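PDB 4WGJ: BepC protein from Bartonella tribocorum, which probably transfers AMP from ATP to threonine or tyrosine hydroxyls of target proteins, the crystallised piece being its Fic domain with a non-hydrolysable ATP analogue bound. Local coordinates for residues Y61-F70 against F155-F166; R99-F107 against C192-N200. One frame throughout, in Å; residues are numbered along the deposited sequence.

In the fold
Both interactions grip the same nucleotide, ANP, from different ends, and their centres lie about 20 Å apart. Interaction 1 is core, the centre of the contact about 5 Å from the centre of the chain: helix 59-70 packs on the loop and first turns of helix 159-174, whose far side binds the phosphates. Interaction 2 is a surface contact, where the loop before helix 111-126 meets the end of helix 185-198 around the adenine. They share no secondary-structure element, and their nearest atoms are about 7 Å apart. Chemistry follows place: stacked rings, aliphatic packing and phosphate-binding basic side chains and backbone N-H groups in the first, a glutamine amide with aromatic and sulfur contacts in the second.

Interaction 1. Residues Y61-F70 against F155-F166; sequences YLSLIHWSLF and FRKGNGRANRMF. With ANP (phosphoaminophosphonic acid-adenylate ester), chain B; GLY (glycine), chain D.
H66 lies flat on F155 in an offset stack, ring centroids 3.8 Å apart and planes only 7° from parallel. With its CG anti to the backbone N (chi1 -170°), the histidine ring reaches across to the loop, where NE2 donates to K157 O at 2.8 Å, the acceptor close to the ring plane. ND1 is taken by the backbone N of G78, so both ring nitrogens are engaged and rotation of the ring is fixed. F70 CD2 sits over the rim of the opposite face of the imidazole, and F70 CZ comes within 3.3 Å of G158 CA, a position with no side chain to intervene.

Packing is tight, buried and apolar toward F166. L62 CD1 sits 3.8 Å from F166 CD2, while I65 puts CG2 on A162 and CD1 against the F166 backbone. The nucleotide-facing rim is polar instead, and K157 and R161 there are partly exposed. R161 presents one guanidinium face to the F70 ring, with the planes nearly perpendicular, and turns its edge to the nucleotide. R161 NE holds ANP O1B at 2.8 Å and R161 NH2 holds ANP O2B at 2.8 Å. K157 NZ also grips ANP O2B, and R164 binds the gamma-phosphate oxygens. Backbone N atoms of G158 to R161 complete an anion-binding nest at the helix start, part of the HPFxxGNGRxxR signature of the Fic fold, with R164 as its last arginine.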
# COMPACT_ATOMS: atom_id res chain seq x y z
N TYR A 61 -1.32 -0.20 -11.89
CA TYR A 61 0.06 -0.45 -11.49
C TYR A 61 0.16 -0.81 -10.01
O TYR A 61 0.91 -1.72 -9.62
CB TYR A 61 0.95 0.78 -11.78
CG TYR A 61 2.43 0.52 -11.54
CD1 TYR A 61 3.12 -0.45 -12.27
CD2 TYR A 61 3.14 1.27 -10.60
CE1 TYR A 61 4.47 -0.69 -12.06
CE2 TYR A 61 4.48 1.04 -10.39
CZ TYR A 61 5.14 0.06 -11.12
OH TYR A 61 6.48 -0.16 -10.91
N LEU A 62 -0.59 -0.11 -9.16
CA LEU A 62 -0.60 -0.46 -7.75
C LEU A 62 -1.06 -1.91 -7.54
O LEU A 62 -0.48 -2.65 -6.72
CB LEU A 62 -1.51 0.49 -6.98
CG LEU A 62 -1.51 0.32 -5.46
CD1 LEU A 62 -0.12 0.63 -4.87
CD2 LEU A 62 -2.58 1.22 -4.83
N SER A 63 -2.09 -2.32 -8.27
CA SER A 63 -2.57 -3.69 -8.17
C SER A 63 -1.54 -4.69 -8.67
O SER A 63 -1.41 -5.77 -8.12
CB SER A 63 -3.88 -3.87 -8.93
OG SER A 63 -4.94 -3.28 -8.18
N LEU A 64 -0.77 -4.31 -9.69
CA LEU A 64 0.31 -5.19 -10.18
C LEU A 64 1.37 -5.37 -9.10
O LEU A 64 1.89 -6.47 -8.87
CB LEU A 64 0.94 -4.61 -11.45
CG LEU A 64 2.28 -5.25 -11.85
CD1 LEU A 64 2.09 -6.71 -12.26
CD2 LEU A 64 2.95 -4.44 -12.97
N ILE A 65 1.69 -4.27 -8.43
CA ILE A 65 2.62 -4.32 -7.31
C ILE A 65 2.07 -5.25 -6.23
O ILE A 65 2.78 -6.14 -5.72
CB ILE A 65 2.88 -2.93 -6.73
CG1 ILE A 65 3.79 -2.15 -7.68
CG2 ILE A 65 3.52 -3.04 -5.34
CD1 ILE A 65 3.90 -0.67 -7.33
N HIS A 66 0.79 -5.08 -5.90
CA HIS A 66 0.22 -5.87 -4.82
C HIS A 66 0.22 -7.36 -5.20
O HIS A 66 0.59 -8.21 -4.38
CB HIS A 66 -1.20 -5.38 -4.47
CG HIS A 66 -1.75 -5.98 -3.21
ND1 HIS A 66 -2.49 -7.14 -3.21
CD2 HIS A 66 -1.65 -5.59 -1.91
CE1 HIS A 66 -2.84 -7.44 -1.97
NE2 HIS A 66 -2.34 -6.51 -1.16
N TRP A 67 -0.15 -7.67 -6.44
CA TRP A 67 -0.12 -9.06 -6.89
C TRP A 67 1.30 -9.61 -6.80
O TRP A 67 1.54 -10.71 -6.30
CB TRP A 67 -0.65 -9.21 -8.33
CG TRP A 67 -0.69 -10.66 -8.74
CD1 TRP A 67 -1.71 -11.54 -8.52
CD2 TRP A 67 0.35 -11.40 -9.39
NE1 TRP A 67 -1.37 -12.79 -9.00
CE2 TRP A 67 -0.10 -12.73 -9.53
CE3 TRP A 67 1.62 -11.06 -9.87
CZ2 TRP A 67 0.65 -13.71 -10.15
CZ3 TRP A 67 2.38 -12.05 -10.47
CH2 TRP A 67 1.90 -13.36 -10.60
N SER A 68 2.25 -8.83 -7.30
CA SER A 68 3.64 -9.28 -7.32
C SER A 68 4.18 -9.59 -5.92
O SER A 68 4.90 -10.57 -5.71
CB SER A 68 4.51 -8.22 -8.00
OG SER A 68 4.11 -8.02 -9.35
N LEU A 69 3.84 -8.74 -4.96
CA LEU A 69 4.31 -8.94 -3.59
C LEU A 69 3.55 -10.03 -2.85
O LEU A 69 4.13 -10.73 -2.03
CB LEU A 69 4.21 -7.62 -2.80
CG LEU A 69 5.10 -6.51 -3.35
CD1 LEU A 69 5.01 -5.28 -2.43
CD2 LEU A 69 6.55 -6.97 -3.46
N PHE A 70 2.26 -10.19 -3.15
CA PHE A 70 1.40 -11.00 -2.27
C PHE A 70 0.76 -12.25 -2.89
O PHE A 70 0.00 -12.93 -2.21
CB PHE A 70 0.30 -10.12 -1.67
CG PHE A 70 0.81 -9.15 -0.64
CD1 PHE A 70 1.09 -9.58 0.64
CD2 PHE A 70 1.04 -7.82 -0.97
CE1 PHE A 70 1.59 -8.70 1.60
CE2 PHE A 70 1.55 -6.94 -0.01
CZ PHE A 70 1.82 -7.40 1.28
N PHE A 155 -6.51 -2.24 -0.41
CA PHE A 155 -6.53 -3.70 -0.25
C PHE A 155 -6.94 -4.13 1.16
O PHE A 155 -6.84 -3.36 2.11
CB PHE A 155 -5.15 -4.29 -0.60
CG PHE A 155 -4.64 -3.83 -1.94
CD1 PHE A 155 -5.09 -4.45 -3.10
CD2 PHE A 155 -3.76 -2.76 -2.04
CE1 PHE A 155 -4.66 -4.01 -4.35
CE2 PHE A 155 -3.33 -2.31 -3.29
CZ PHE A 155 -3.78 -2.94 -4.44
N ARG A 156 -7.37 -5.38 1.29
CA ARG A 156 -7.74 -5.91 2.60
C ARG A 156 -6.51 -5.94 3.54
O ARG A 156 -6.63 -5.74 4.74
CB ARG A 156 -8.36 -7.30 2.46
CG ARG A 156 -8.67 -8.00 3.79
CD ARG A 156 -9.63 -7.17 4.67
NE ARG A 156 -9.90 -7.83 5.95
CZ ARG A 156 -9.06 -7.83 6.99
NH1 ARG A 156 -7.89 -7.20 6.91
NH2 ARG A 156 -9.40 -8.46 8.11
N LYS A 157 -5.34 -6.16 2.95
CA LYS A 157 -4.10 -6.25 3.71
C LYS A 157 -2.95 -6.03 2.72
O LYS A 157 -3.14 -6.22 1.52
CB LYS A 157 -3.97 -7.62 4.41
CG LYS A 157 -2.92 -7.69 5.54
CD LYS A 157 -3.31 -6.74 6.68
CE LYS A 157 -2.46 -6.96 7.93
NZ LYS A 157 -1.02 -6.70 7.68
N GLY A 158 -1.79 -5.63 3.23
CA GLY A 158 -0.64 -5.42 2.36
C GLY A 158 -0.55 -4.03 1.76
O GLY A 158 0.23 -3.78 0.83
N ASN A 159 -1.33 -3.10 2.30
CA ASN A 159 -1.34 -1.73 1.78
C ASN A 159 -0.02 -1.00 1.97
O ASN A 159 0.46 -0.36 1.05
CB ASN A 159 -2.46 -0.93 2.44
CG ASN A 159 -3.81 -1.42 2.04
OD1 ASN A 159 -4.28 -1.12 0.95
ND2 ASN A 159 -4.44 -2.20 2.89
N GLY A 160 0.54 -1.09 3.17
CA GLY A 160 1.79 -0.43 3.47
C GLY A 160 2.89 -0.90 2.54
O GLY A 160 3.60 -0.10 1.94
N ARG A 161 3.03 -2.21 2.43
CA ARG A 161 4.10 -2.73 1.59
C ARG A 161 3.89 -2.40 0.11
O ARG A 161 4.83 -2.02 -0.59
CB ARG A 161 4.24 -4.24 1.82
CG ARG A 161 4.97 -4.52 3.15
CD ARG A 161 4.82 -5.95 3.65
NE ARG A 161 3.49 -6.20 4.20
CZ ARG A 161 3.10 -7.36 4.71
NH1 ARG A 161 3.95 -8.38 4.73
NH2 ARG A 161 1.87 -7.50 5.18
N ALA A 162 2.66 -2.48 -0.37
CA ALA A 162 2.43 -2.13 -1.77
C ALA A 162 2.67 -0.63 -2.01
O ALA A 162 3.27 -0.24 -3.01
CB ALA A 162 1.04 -2.52 -2.21
N ASN A 163 2.18 0.20 -1.10
CA ASN A 163 2.32 1.64 -1.23
C ASN A 163 3.79 2.07 -1.18
O ASN A 163 4.22 2.97 -1.91
CB ASN A 163 1.54 2.36 -0.12
CG ASN A 163 0.04 2.29 -0.31
OD1 ASN A 163 -0.44 1.98 -1.40
ND2 ASN A 163 -0.71 2.61 0.75
N ARG A 164 4.55 1.47 -0.27
CA ARG A 164 5.97 1.81 -0.18
C ARG A 164 6.71 1.41 -1.46
O ARG A 164 7.54 2.18 -1.97
CB ARG A 164 6.60 1.17 1.06
CG ARG A 164 6.00 1.78 2.33
CD ARG A 164 6.81 1.50 3.58
NE ARG A 164 6.86 0.10 3.93
CZ ARG A 164 5.94 -0.54 4.66
NH1 ARG A 164 4.87 0.10 5.12
NH2 ARG A 164 6.11 -1.83 4.92
N MET A 165 6.40 0.25 -2.02
CA MET A 165 7.02 -0.12 -3.29
C MET A 165 6.61 0.82 -4.43
O MET A 165 7.43 1.18 -5.28
CB MET A 165 6.68 -1.58 -3.65
CG MET A 165 7.25 -2.02 -4.99
SD MET A 165 9.07 -1.98 -5.03
CE MET A 165 9.44 -3.18 -3.76
N PHE A 166 5.34 1.22 -4.45
CA PHE A 166 4.89 2.21 -5.42
C PHE A 166 5.79 3.45 -5.37
O PHE A 166 6.19 4.00 -6.41
CB PHE A 166 3.43 2.58 -5.14
CG PHE A 166 2.78 3.47 -6.18
CD1 PHE A 166 2.97 4.85 -6.17
CD2 PHE A 166 1.90 2.92 -7.11
CE1 PHE A 166 2.33 5.66 -7.09
CE2 PHE A 166 1.26 3.73 -8.05
CZ PHE A 166 1.46 5.10 -8.03
PG ANP B . 3.01 -2.97 7.10
O1G ANP B . 4.27 -3.67 6.47
O2G ANP B . 3.23 -2.88 8.58
O3G ANP B . 2.88 -1.53 6.48
PB ANP B . 0.75 -4.06 5.47
O1B ANP B . 1.73 -3.98 4.35
O2B ANP B . -0.02 -5.41 5.49
N3B ANP B . 1.57 -3.89 6.94
PA ANP B . -1.71 -2.84 6.05
O1A ANP B . -1.68 -3.50 7.39
O2A ANP B . -2.88 -3.21 5.15
O3A ANP B . -0.33 -2.94 5.27
O5' ANP B . -1.72 -1.27 6.29
C5' ANP B . -0.70 -0.70 7.15
C4' ANP B . -0.60 0.79 6.94
O4' ANP B . -1.62 1.47 7.72
C3' ANP B . 0.75 1.38 7.38
O3' ANP B . 1.25 2.34 6.46
C2' ANP B . 0.41 2.01 8.74
O2' ANP B . 1.29 3.07 9.09
C1' ANP B . -1.01 2.50 8.47
N9 ANP B . -1.77 2.74 9.70
C8 ANP B . -1.74 2.00 10.85
N7 ANP B . -2.51 2.47 11.80
C5 ANP B . -3.09 3.59 11.24
C6 ANP B . -4.01 4.54 11.73
N6 ANP B . -4.54 4.50 12.96
N1 ANP B . -4.38 5.55 10.91
C2 ANP B . -3.86 5.60 9.68
N3 ANP B . -2.99 4.77 9.11
C4 ANP B . -2.64 3.78 9.94
N GLY D . 6.79 -0.85 8.73
CA GLY D . 8.20 -0.89 8.38
C GLY D . 8.57 0.22 7.41
O GLY D . 9.71 0.34 6.97
OXT GLY D . 7.71 1.02 7.03

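Interaction 2. Residues R99-F107 against C192-N200; sequences RPKGYEAPF and CIEAMQYGN. With ANP (phosphoaminophosphonic acid-adenylate ester), chain B.
Y103 lies across I193 and Y198, its side chain meeting each of theirs at about a right angle: I193 CD1 is 3.4 Å from Y103 OH, and the hydroxyl of Y198 meets the ring edge at CE1. One face of the same ring covers the adenine amino group, ANP N6 standing 3.2 Å from Y103 CD2. I193 also reaches the base itself, its CG1 lying against ANP C6, and P100 packs its ring carbons on the same end of the purine.

Q197 does the polar work. A bend at chi2 (-61°) folds its chain back so that the amide faces the backbone of A105 and pairs with it twice. A105 N donates to Q197 OE1 at 2.9 Å, in the amide plane and on a lone pair, and Q197 NE2 returns a bond to A105 O at 3.0 Å. These two bonds fix which way round the amide sits, and the same NE2 then donates to ANP N1 at 3.2 Å. A water bridges Q197 OE1 and the backbone N of E104. The loop thus orients the group that reads the adenine edge.

Deeper in, M196 is extended through chi2 and lays its terminal methyl over one face of F107, CE 3.5 Å from F107 CD1, with SD oblique to the ring in a Met-aromatic contact. M196 SD and F107 CZ both also approach the base, beside ANP C2 and N3 respectively.

The adenine is therefore held between the loop that follows strand 92-93 and the last turns of helix 185-198. Helix 135-152 backs the site, with H151 against M196, while F107 stacks on H153 just beyond that helix.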
# COMPACT_ATOMS: atom_id res chain seq x y z
N ARG A 99 -11.41 0.82 9.38
CA ARG A 99 -11.05 1.89 10.30
C ARG A 99 -10.08 1.30 11.31
O ARG A 99 -10.39 0.28 11.92
CB ARG A 99 -12.29 2.48 10.98
CG ARG A 99 -12.01 3.54 12.02
CD ARG A 99 -13.30 4.07 12.63
NE ARG A 99 -14.11 2.99 13.20
CZ ARG A 99 -13.95 2.49 14.42
NH1 ARG A 99 -13.00 2.97 15.22
NH2 ARG A 99 -14.73 1.51 14.84
N PRO A 100 -8.90 1.91 11.46
CA PRO A 100 -7.94 1.38 12.43
C PRO A 100 -8.54 1.30 13.83
O PRO A 100 -9.18 2.25 14.27
CB PRO A 100 -6.79 2.39 12.37
CG PRO A 100 -6.92 3.06 11.04
CD PRO A 100 -8.38 3.09 10.74
N LYS A 101 -8.36 0.16 14.50
CA LYS A 101 -8.93 -0.02 15.84
C LYS A 101 -8.41 1.05 16.79
O LYS A 101 -7.20 1.30 16.86
CB LYS A 101 -8.60 -1.42 16.38
N GLY A 102 -9.32 1.69 17.51
CA GLY A 102 -8.95 2.69 18.49
C GLY A 102 -8.81 4.09 17.91
O GLY A 102 -8.43 5.01 18.63
N TYR A 103 -9.11 4.24 16.62
CA TYR A 103 -9.05 5.55 15.97
C TYR A 103 -10.36 5.92 15.30
O TYR A 103 -11.13 5.05 14.91
CB TYR A 103 -7.91 5.60 14.95
CG TYR A 103 -6.57 5.62 15.63
CD1 TYR A 103 -6.02 6.82 16.07
CD2 TYR A 103 -5.87 4.44 15.88
CE1 TYR A 103 -4.80 6.84 16.72
CE2 TYR A 103 -4.66 4.46 16.53
CZ TYR A 103 -4.12 5.66 16.95
OH TYR A 103 -2.91 5.68 17.59
N GLU A 104 -10.60 7.22 15.15
CA GLU A 104 -11.88 7.72 14.65
C GLU A 104 -11.96 7.79 13.13
O GLU A 104 -13.01 7.50 12.56
CB GLU A 104 -12.16 9.11 15.23
CG GLU A 104 -12.49 9.12 16.71
CD GLU A 104 -12.67 10.52 17.27
OE1 GLU A 104 -12.38 11.50 16.55
OE2 GLU A 104 -13.10 10.64 18.44
N ALA A 105 -10.87 8.17 12.48
CA ALA A 105 -10.90 8.40 11.03
C ALA A 105 -10.72 7.11 10.25
O ALA A 105 -9.73 6.40 10.43
CB ALA A 105 -9.83 9.41 10.64
N PRO A 106 -11.68 6.81 9.36
CA PRO A 106 -11.58 5.61 8.53
C PRO A 106 -10.73 5.83 7.29
O PRO A 106 -10.48 6.97 6.89
CB PRO A 106 -13.04 5.35 8.12
CG PRO A 106 -13.64 6.72 8.06
CD PRO A 106 -12.95 7.53 9.13
N PHE A 107 -10.30 4.74 6.68
CA PHE A 107 -9.74 4.82 5.33
C PHE A 107 -10.87 5.14 4.35
O PHE A 107 -12.03 5.27 4.75
CB PHE A 107 -9.03 3.52 4.97
CG PHE A 107 -7.87 3.19 5.86
CD1 PHE A 107 -6.67 3.89 5.73
CD2 PHE A 107 -7.96 2.18 6.81
CE1 PHE A 107 -5.58 3.58 6.54
CE2 PHE A 107 -6.88 1.88 7.62
CZ PHE A 107 -5.69 2.58 7.49
N CYS A 192 2.03 8.11 9.57
CA CYS A 192 0.74 7.80 8.97
C CYS A 192 -0.43 8.27 9.83
O CYS A 192 -1.39 8.87 9.33
CB CYS A 192 0.63 6.30 8.73
SG CYS A 192 1.67 5.74 7.34
N ILE A 193 -0.33 8.00 11.13
CA ILE A 193 -1.39 8.39 12.06
C ILE A 193 -1.51 9.91 12.17
O ILE A 193 -2.61 10.46 12.11
CB ILE A 193 -1.15 7.77 13.45
CG1 ILE A 193 -1.36 6.25 13.40
CG2 ILE A 193 -2.07 8.41 14.51
CD1 ILE A 193 -1.08 5.55 14.73
N GLU A 194 -0.38 10.60 12.30
CA GLU A 194 -0.43 12.06 12.40
C GLU A 194 -1.11 12.66 11.17
O GLU A 194 -1.91 13.59 11.28
CB GLU A 194 0.97 12.65 12.58
CG GLU A 194 1.54 12.43 13.97
CD GLU A 194 0.88 13.34 15.01
OE1 GLU A 194 0.40 14.44 14.66
OE2 GLU A 194 0.85 12.94 16.19
N ALA A 195 -0.78 12.14 9.99
CA ALA A 195 -1.36 12.65 8.76
C ALA A 195 -2.84 12.36 8.67
O ALA A 195 -3.65 13.26 8.43
CB ALA A 195 -0.65 12.05 7.55
N MET A 196 -3.22 11.10 8.86
CA MET A 196 -4.58 10.70 8.53
C MET A 196 -5.55 10.93 9.68
O MET A 196 -6.71 11.30 9.46
CB MET A 196 -4.62 9.24 8.11
CG MET A 196 -5.98 8.83 7.60
SD MET A 196 -5.98 7.14 6.99
CE MET A 196 -7.35 6.49 7.94
N GLN A 197 -5.10 10.69 10.91
CA GLN A 197 -5.98 10.85 12.07
C GLN A 197 -6.03 12.29 12.58
O GLN A 197 -7.07 12.74 13.08
CB GLN A 197 -5.55 9.93 13.22
CG GLN A 197 -5.61 8.45 12.89
CD GLN A 197 -7.00 7.98 12.54
OE1 GLN A 197 -8.00 8.46 13.09
NE2 GLN A 197 -7.08 7.04 11.60
N TYR A 198 -4.91 13.00 12.46
CA TYR A 198 -4.80 14.29 13.13
C TYR A 198 -4.56 15.48 12.21
O TYR A 198 -4.50 16.62 12.67
CB TYR A 198 -3.70 14.19 14.19
CG TYR A 198 -3.98 13.10 15.19
CD1 TYR A 198 -5.23 13.02 15.81
CD2 TYR A 198 -3.03 12.13 15.50
CE1 TYR A 198 -5.51 12.02 16.72
CE2 TYR A 198 -3.32 11.12 16.40
CZ TYR A 198 -4.56 11.08 17.01
OH TYR A 198 -4.86 10.08 17.92
N GLY A 199 -4.45 15.22 10.91
CA GLY A 199 -4.30 16.30 9.94
C GLY A 199 -2.96 17.00 10.01
O GLY A 199 -2.83 18.15 9.62
N ASN A 200 -1.94 16.28 10.50
CA ASN A 200 -0.59 16.82 10.64
C ASN A 200 0.36 16.10 9.70
O ASN A 200 0.77 14.97 9.97
CB ASN A 200 -0.10 16.68 12.08
CG ASN A 200 1.36 17.07 12.24
OD1 ASN A 200 1.92 17.81 11.43
ND2 ASN A 200 1.98 16.58 13.30
PG ANP B . 3.01 -2.97 7.10
O1G ANP B . 4.27 -3.67 6.47
O2G ANP B . 3.23 -2.88 8.58
O3G ANP B . 2.88 -1.53 6.48
PB ANP B . 0.75 -4.06 5.47
O1B ANP B . 1.73 -3.98 4.35
O2B ANP B . -0.02 -5.41 5.49
N3B ANP B . 1.57 -3.89 6.94
PA ANP B . -1.71 -2.84 6.05
O1A ANP B . -1.68 -3.50 7.39
O2A ANP B . -2.88 -3.21 5.15
O3A ANP B . -0.33 -2.94 5.27
O5' ANP B . -1.72 -1.27 6.29
C5' ANP B . -0.70 -0.70 7.15
C4' ANP B . -0.60 0.79 6.94
O4' ANP B . -1.62 1.47 7.72
C3' ANP B . 0.75 1.38 7.38
O3' ANP B . 1.25 2.34 6.46
C2' ANP B . 0.41 2.01 8.74
O2' ANP B . 1.29 3.07 9.09
C1' ANP B . -1.01 2.50 8.47
N9 ANP B . -1.77 2.74 9.70
C8 ANP B . -1.74 2.00 10.85
N7 ANP B . -2.51 2.47 11.80
C5 ANP B . -3.09 3.59 11.24
C6 ANP B . -4.01 4.54 11.73
N6 ANP B . -4.54 4.50 12.96
N1 ANP B . -4.38 5.55 10.91
C2 ANP B . -3.86 5.60 9.68
N3 ANP B . -2.99 4.77 9.11
C4 ANP B . -2.64 3.78 9.94
O HOH W 1 -8.62 9.31 16.00